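Long-range contacts in GH18 chiitnase (Pseudoalteromonas aurantia, PDB 6K7Z), which probably hydrolyses internal beta-1,4-linkages of chitin as an endochitinase of glycoside hydrolase family 18: residues Ile5-Ser10 and Gly256-Gln261; Ala94-Ser99 and Ile135-Glu140. All coordinates share one frame; numbering follows the deposited sequence.

Contact 1 of 2, residues Ile5-Ser10 and Gly256-Gln261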
loop_
_atom_site.group_PDB
_atom_site.type_symbol
_atom_site.label_atom_id
_atom_site.label_comp_id
_atom_site.label_asym_id
_atom_site.label_seq_id
_atom_site.Cartn_x
_atom_site.Cartn_y
_atom_site.Cartn_z
ATOM N N ILE A 5 8.126 -2.558 4.597
ATOM C CA ILE A 5 7.354 -2.762 3.383
ATOM C C ILE A 5 7.923 -1.865 2.293
ATOM O O ILE A 5 8.314 -0.722 2.558
ATOM C CB ILE A 5 5.865 -2.471 3.640
ATOM C CG1 ILE A 5 5.375 -3.352 4.794
ATOM C CG2 ILE A 5 5.017 -2.698 2.377
ATOM C CD1 ILE A 5 3.929 -3.258 5.064
ATOM N N THR A 6 7.986 -2.379 1.066
ATOM C CA THR A 6 8.395 -1.537 -0.047
ATOM C C THR A 6 7.523 -1.842 -1.248
ATOM O O THR A 6 6.968 -2.934 -1.369
ATOM C CB THR A 6 9.888 -1.719 -0.402
ATOM O OG1 THR A 6 10.261 -0.782 -1.424
ATOM C CG2 THR A 6 10.186 -3.151 -0.860
ATOM N N TYR A 7 7.401 -0.857 -2.134
ATOM C CA TYR A 7 6.781 -1.039 -3.442
ATOM C C TYR A 7 7.840 -1.251 -4.514
ATOM O O TYR A 7 8.866 -0.568 -4.537
ATOM C CB TYR A 7 5.925 0.161 -3.834
ATOM C CG TYR A 7 4.618 0.241 -3.093
ATOM C CD1 TYR A 7 4.569 0.775 -1.805
ATOM C CD2 TYR A 7 3.448 -0.222 -3.666
ATOM C CE1 TYR A 7 3.392 0.836 -1.104
ATOM C CE2 TYR A 7 2.245 -0.157 -2.968
ATOM C CZ TYR A 7 2.235 0.374 -1.692
ATOM O OH TYR A 7 1.071 0.448 -0.984
ATOM N N TYR A 8 7.581 -2.195 -5.415
ATOM C CA TYR A 8 8.465 -2.441 -6.544
ATOM C C TYR A 8 7.717 -2.049 -7.813
ATOM O O TYR A 8 6.797 -2.751 -8.238
ATOM C CB TYR A 8 8.910 -3.897 -6.576
ATOM C CG TYR A 8 9.971 -4.182 -7.617
ATOM C CD1 TYR A 8 11.303 -3.946 -7.335
ATOM C CD2 TYR A 8 9.645 -4.691 -8.867
ATOM C CE1 TYR A 8 12.294 -4.209 -8.254
ATOM C CE2 TYR A 8 10.650 -4.952 -9.812
ATOM C CZ TYR A 8 11.972 -4.696 -9.489
ATOM O OH TYR A 8 13.006 -4.947 -10.387
ATOM N N ASN A 9 8.116 -0.926 -8.410
ATOM C CA ASN A 9 7.567 -0.475 -9.687
ATOM C C ASN A 9 8.695 -0.336 -10.694
ATOM O O ASN A 9 8.749 -1.112 -11.650
ATOM C CB ASN A 9 6.794 0.834 -9.499
ATOM C CG ASN A 9 6.076 1.295 -10.770
ATOM O OD1 ASN A 9 6.378 2.356 -11.304
ATOM N ND2 ASN A 9 5.111 0.507 -11.242
ATOM N N SER A 10 9.618 0.613 -10.503
ATOM C CA SER A 10 10.807 0.698 -11.341
ATOM C C SER A 10 11.678 -0.541 -11.168
ATOM O O SER A 10 11.819 -1.076 -10.064
ATOM C CB SER A 10 11.622 1.943 -10.987
ATOM O OG SER A 10 12.962 1.791 -11.434
ATOM N N GLY A 256 5.074 -0.122 11.557
ATOM C CA GLY A 256 6.165 -0.336 10.628
ATOM C C GLY A 256 6.406 0.872 9.743
ATOM O O GLY A 256 5.826 1.943 9.934
ATOM N N ILE A 257 7.286 0.656 8.758
ATOM C CA ILE A 257 7.708 1.677 7.806
ATOM C C ILE A 257 7.572 1.118 6.402
ATOM O O ILE A 257 8.073 0.025 6.118
ATOM C CB ILE A 257 9.161 2.118 8.047
ATOM C CG1 ILE A 257 9.283 2.842 9.387
ATOM C CG2 ILE A 257 9.650 3.000 6.886
ATOM C CD1 ILE A 257 8.580 4.201 9.408
ATOM N N MET A 258 6.919 1.878 5.530
ATOM C CA MET A 258 6.784 1.569 4.111
ATOM C C MET A 258 7.611 2.568 3.314
ATOM O O MET A 258 7.854 3.687 3.775
ATOM C CB MET A 258 5.303 1.626 3.687
ATOM C CG MET A 258 5.057 1.457 2.175
ATOM S SD MET A 258 5.091 3.046 1.300
ATOM C CE MET A 258 3.455 3.687 1.628
ATOM N N ASN A 259 8.079 2.174 2.131
ATOM C CA ASN A 259 8.732 3.160 1.282
ATOM C C ASN A 259 8.263 3.050 -0.159
ATOM O O ASN A 259 7.841 1.989 -0.639
ATOM C CB ASN A 259 10.279 3.081 1.344
ATOM C CG ASN A 259 10.851 1.862 0.636
ATOM O OD1 ASN A 259 10.681 1.677 -0.572
ATOM N ND2 ASN A 259 11.590 1.055 1.385
ATOM N N TRP A 260 8.317 4.192 -0.826
ATOM C CA TRP A 260 8.233 4.272 -2.277
ATOM C C TRP A 260 9.586 4.818 -2.710
ATOM O O TRP A 260 9.925 5.935 -2.316
ATOM C CB TRP A 260 7.092 5.203 -2.728
ATOM C CG TRP A 260 6.975 5.273 -4.220
ATOM C CD1 TRP A 260 7.646 6.124 -5.063
ATOM C CD2 TRP A 260 6.190 4.417 -5.055
ATOM N NE1 TRP A 260 7.298 5.864 -6.371
ATOM C CE2 TRP A 260 6.405 4.820 -6.392
ATOM C CE3 TRP A 260 5.305 3.363 -4.800
ATOM C CZ2 TRP A 260 5.774 4.194 -7.476
ATOM C CZ3 TRP A 260 4.682 2.747 -5.868
ATOM C CH2 TRP A 260 4.919 3.158 -7.193
ATOM N N GLN A 261 10.392 4.058 -3.441
ATOM C CA GLN A 261 10.141 2.684 -3.849
ATOM C C GLN A 261 11.473 1.935 -3.844
ATOM O O GLN A 261 12.542 2.555 -3.750
ATOM C CB GLN A 261 9.499 2.628 -5.243
ATOM C CG GLN A 261 10.348 3.266 -6.354
ATOM C CD GLN A 261 9.798 2.975 -7.744
ATOM O OE1 GLN A 261 9.575 1.817 -8.105
ATOM N NE2 GLN A 261 9.562 4.029 -8.524
HETATM O O HOH W 1 10.345 0.310 4.126
HETATM O O HOH W 2 8.487 4.130 -11.044
HETATM O O HOH W 3 11.261 -0.146 -7.404
#
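Ile-5 and Thr-6 pair in parallel with Met-258 and Asn-259 through three backbone hydrogen bonds, Ile-5 N to Ile-257 O (3.0 Å), Asn-259 N to Ile-5 O and Tyr-7 N to Asn-259 O. One water donates to both Ile-5 O and Ile-257 O. The side chains of Thr-6 and Asn-259 lie side by side, pointing the same way. With OG1 anti to the backbone N (chi1 -175°), Thr-6 donates from OG1 to Asn-259 OD1 at 2.6 Å, OG1 lying 33° out of the Asn-259 amide plane; Asn-259 ND2 is taken by Tyr-23. These strands are the first and last of the TIM barrel, so their pairing closes the ring. Past the cis peptide between Trp-260 and Gln-261, Gln-261 OE1 accepts from Ser-10 N (2.7 Å) and Asn-9 N (3.1 Å), while NE2 reaches Asn-9 OD1 through a water; Asn-9 ND2 bonds Ala-29 O. An alanine in place of Gln-261 would probably leave the N-H groups of Asn-9 and Ser-10 without their shared acceptor. Apolar contacts gather on Tyr-7 and Trp-260. Tyr-7 CB sits 3.4 Å from Trp-260 CE3, the ring planes inclined at 46°, and Asn-9 CB rests 3.8 Å from Trp-260 CH2. Met-258 SD meets the Tyr-7 ring edge at CE1 (3.7 Å), a Met-aromatic contact. Tyr-7 OH is hydrogen-bonded to Asp-113 OD2, within the DxxDxDxE signature of family 18.

Contact 2 of 2, residues Ala94-Ser99 and Ile135-Glu140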
loop_
_atom_site.group_PDB
_atom_site.type_symbol
_atom_site.label_atom_id
_atom_site.label_comp_id
_atom_site.label_asym_id
_atom_site.label_seq_id
_atom_site.Cartn_x
_atom_site.Cartn_y
_atom_site.Cartn_z
ATOM N N ALA A 94 -17.938 -7.923 -6.718
ATOM C CA ALA A 94 -17.688 -9.354 -6.604
ATOM C C ALA A 94 -16.893 -9.854 -7.800
ATOM O O ALA A 94 -16.005 -10.698 -7.656
ATOM C CB ALA A 94 -19.006 -10.115 -6.461
ATOM N N LYS A 95 -17.188 -9.320 -8.986
ATOM C CA LYS A 95 -16.451 -9.697 -10.181
ATOM C C LYS A 95 -15.009 -9.225 -10.097
ATOM O O LYS A 95 -14.084 -9.974 -10.436
ATOM C CB LYS A 95 -17.141 -9.120 -11.419
ATOM C CG LYS A 95 -16.505 -9.524 -12.729
ATOM C CD LYS A 95 -17.386 -9.142 -13.925
ATOM C CE LYS A 95 -16.841 -9.761 -15.214
ATOM N NZ LYS A 95 -17.534 -9.294 -16.456
ATOM N N LEU A 96 -14.804 -7.984 -9.649
ATOM C CA LEU A 96 -13.454 -7.479 -9.431
ATOM C C LEU A 96 -12.715 -8.339 -8.413
ATOM O O LEU A 96 -11.573 -8.762 -8.645
ATOM C CB LEU A 96 -13.519 -6.020 -8.973
ATOM C CG LEU A 96 -12.185 -5.362 -8.608
ATOM C CD1 LEU A 96 -11.256 -5.345 -9.810
ATOM C CD2 LEU A 96 -12.393 -3.950 -8.076
ATOM N N ALA A 97 -13.374 -8.640 -7.288
ATOM C CA ALA A 97 -12.742 -9.463 -6.259
ATOM C C ALA A 97 -12.308 -10.807 -6.817
ATOM O O ALA A 97 -11.208 -11.289 -6.518
ATOM C CB ALA A 97 -13.694 -9.662 -5.084
ATOM N N ASP A 98 -13.158 -11.429 -7.641
ATOM C CA ASP A 98 -12.818 -12.735 -8.191
ATOM C C ASP A 98 -11.617 -12.644 -9.116
ATOM O O ASP A 98 -10.732 -13.508 -9.082
ATOM C CB ASP A 98 -14.012 -13.328 -8.937
ATOM C CG ASP A 98 -13.635 -14.566 -9.728
ATOM O OD1 ASP A 98 -13.491 -15.644 -9.110
ATOM O OD2 ASP A 98 -13.459 -14.459 -10.965
ATOM N N SER A 99 -11.563 -11.600 -9.946
ATOM C CA SER A 99 -10.396 -11.405 -10.805
ATOM C C SER A 99 -9.124 -11.214 -9.983
ATOM O O SER A 99 -8.074 -11.790 -10.298
ATOM C CB SER A 99 -10.622 -10.209 -11.725
ATOM O OG SER A 99 -11.761 -10.413 -12.545
ATOM N N ILE A 135 -15.310 -0.753 1.087
ATOM C CA ILE A 135 -15.897 -1.682 2.051
ATOM C C ILE A 135 -16.319 -2.975 1.362
ATOM O O ILE A 135 -15.962 -4.074 1.799
ATOM C CB ILE A 135 -17.078 -1.014 2.772
ATOM C CG1 ILE A 135 -16.542 0.032 3.748
ATOM C CG2 ILE A 135 -17.980 -2.052 3.460
ATOM C CD1 ILE A 135 -17.593 0.996 4.243
ATOM N N SER A 136 -17.081 -2.862 0.277
ATOM C CA SER A 136 -17.541 -4.060 -0.430
ATOM C C SER A 136 -16.381 -4.831 -1.046
ATOM O O SER A 136 -16.337 -6.065 -0.969
ATOM C CB SER A 136 -18.557 -3.678 -1.508
ATOM O OG SER A 136 -18.918 -4.828 -2.267
ATOM N N LEU A 137 -15.446 -4.130 -1.694
ATOM C CA LEU A 137 -14.297 -4.820 -2.269
ATOM C C LEU A 137 -13.509 -5.571 -1.199
ATOM O O LEU A 137 -13.119 -6.726 -1.404
ATOM C CB LEU A 137 -13.393 -3.832 -3.004
ATOM C CG LEU A 137 -12.132 -4.461 -3.601
ATOM C CD1 LEU A 137 -12.487 -5.517 -4.643
ATOM C CD2 LEU A 137 -11.197 -3.390 -4.188
ATOM N N THR A 138 -13.289 -4.944 -0.039
ATOM C CA THR A 138 -12.554 -5.632 1.017
ATOM C C THR A 138 -13.285 -6.891 1.467
ATOM O O THR A 138 -12.670 -7.955 1.599
ATOM C CB THR A 138 -12.307 -4.692 2.199
ATOM O OG1 THR A 138 -11.447 -3.621 1.789
ATOM C CG2 THR A 138 -11.642 -5.440 3.344
ATOM N N GLN A 139 -14.605 -6.806 1.655
ATOM C CA GLN A 139 -15.363 -7.962 2.115
ATOM C C GLN A 139 -15.296 -9.097 1.102
ATOM O O GLN A 139 -15.065 -10.257 1.462
ATOM C CB GLN A 139 -16.814 -7.561 2.379
ATOM C CG GLN A 139 -17.013 -6.752 3.653
ATOM C CD GLN A 139 -18.419 -6.190 3.782
ATOM O OE1 GLN A 139 -19.125 -6.018 2.790
ATOM N NE2 GLN A 139 -18.826 -5.890 5.012
ATOM N N GLU A 140 -15.495 -8.778 -0.178
ATOM C CA GLU A 140 -15.507 -9.815 -1.201
ATOM C C GLU A 140 -14.126 -10.420 -1.389
ATOM O O GLU A 140 -13.992 -11.623 -1.642
ATOM C CB GLU A 140 -16.022 -9.239 -2.517
ATOM C CG GLU A 140 -17.426 -8.692 -2.434
ATOM C CD GLU A 140 -18.461 -9.793 -2.358
ATOM O OE1 GLU A 140 -18.079 -10.987 -2.455
ATOM O OE2 GLU A 140 -19.652 -9.462 -2.226
#
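Leu-96 and Leu-137 share one shape: each has CG anti to its own backbone N (chi1 176° and 178°), and nearly equal second torsions set CD1. Their methyl ends meet obliquely, Leu-96 CD2 lying 3.8 Å from Leu-137 CD1, with Leu-137 CD2 only slightly farther from the same methyl. Leu-137 CD1 also comes within 4.3 Å of Ala-97 CB. The closest packing belongs to the small residue: Ala-97 CB stands 3.5 Å from Glu-140 CB, and the CA atoms of these two residues are 5.8 Å apart, the shortest such spacing between the segments. The axes approach to 8.8 Å and cross at -46°. Helices 93-106 and 130-144 are successive members of the outer helical layer of the TIM barrel, placed along the chain before and after strand 111-115. The position of Glu-140 on its helix turns CB to Ala-97. From there CG runs anti to the carbonyl carbon and the chain bends at the next bond, CD passing 4.2 Å from Ala-94 CB in a plain van der Waals contact. The carboxylate itself is engaged within its own helix, where OE1 forms salt bridges with Lys-143 and Arg-144; the Arg-144 side chain also touches Ala-94 and Ala-97. Nearer Ala-94, Ser-136 OG is hydrogen-bonded to Thr-93 OG1. On the side of the leucines, Leu-96 packs on Phe-133 and on Leu-41 of strand 41-43.

Overall arrangement
Contact 1 belongs to the inner beta barrel, its centre about 8 Å from the centre of the chain, and contact 2 to the surrounding helices, its centre about 17 Å from that point. They share no strand or helix, and their nearest atoms are about 13 Å apart. Contact 1 joins opposite ends of the fold's sequence and buries 520 Å², combining backbone pairing, amide and hydroxyl bonds, waters and aromatic rings. Contact 2 links helices much closer in sequence and buries 225 Å², chiefly through methyl and methylene groups, the carboxylate of Glu-140 being paired within its own helix. Strand 111-115, which follows helix 93-106, carries the aspartate that Tyr-7 of contact 1 reaches.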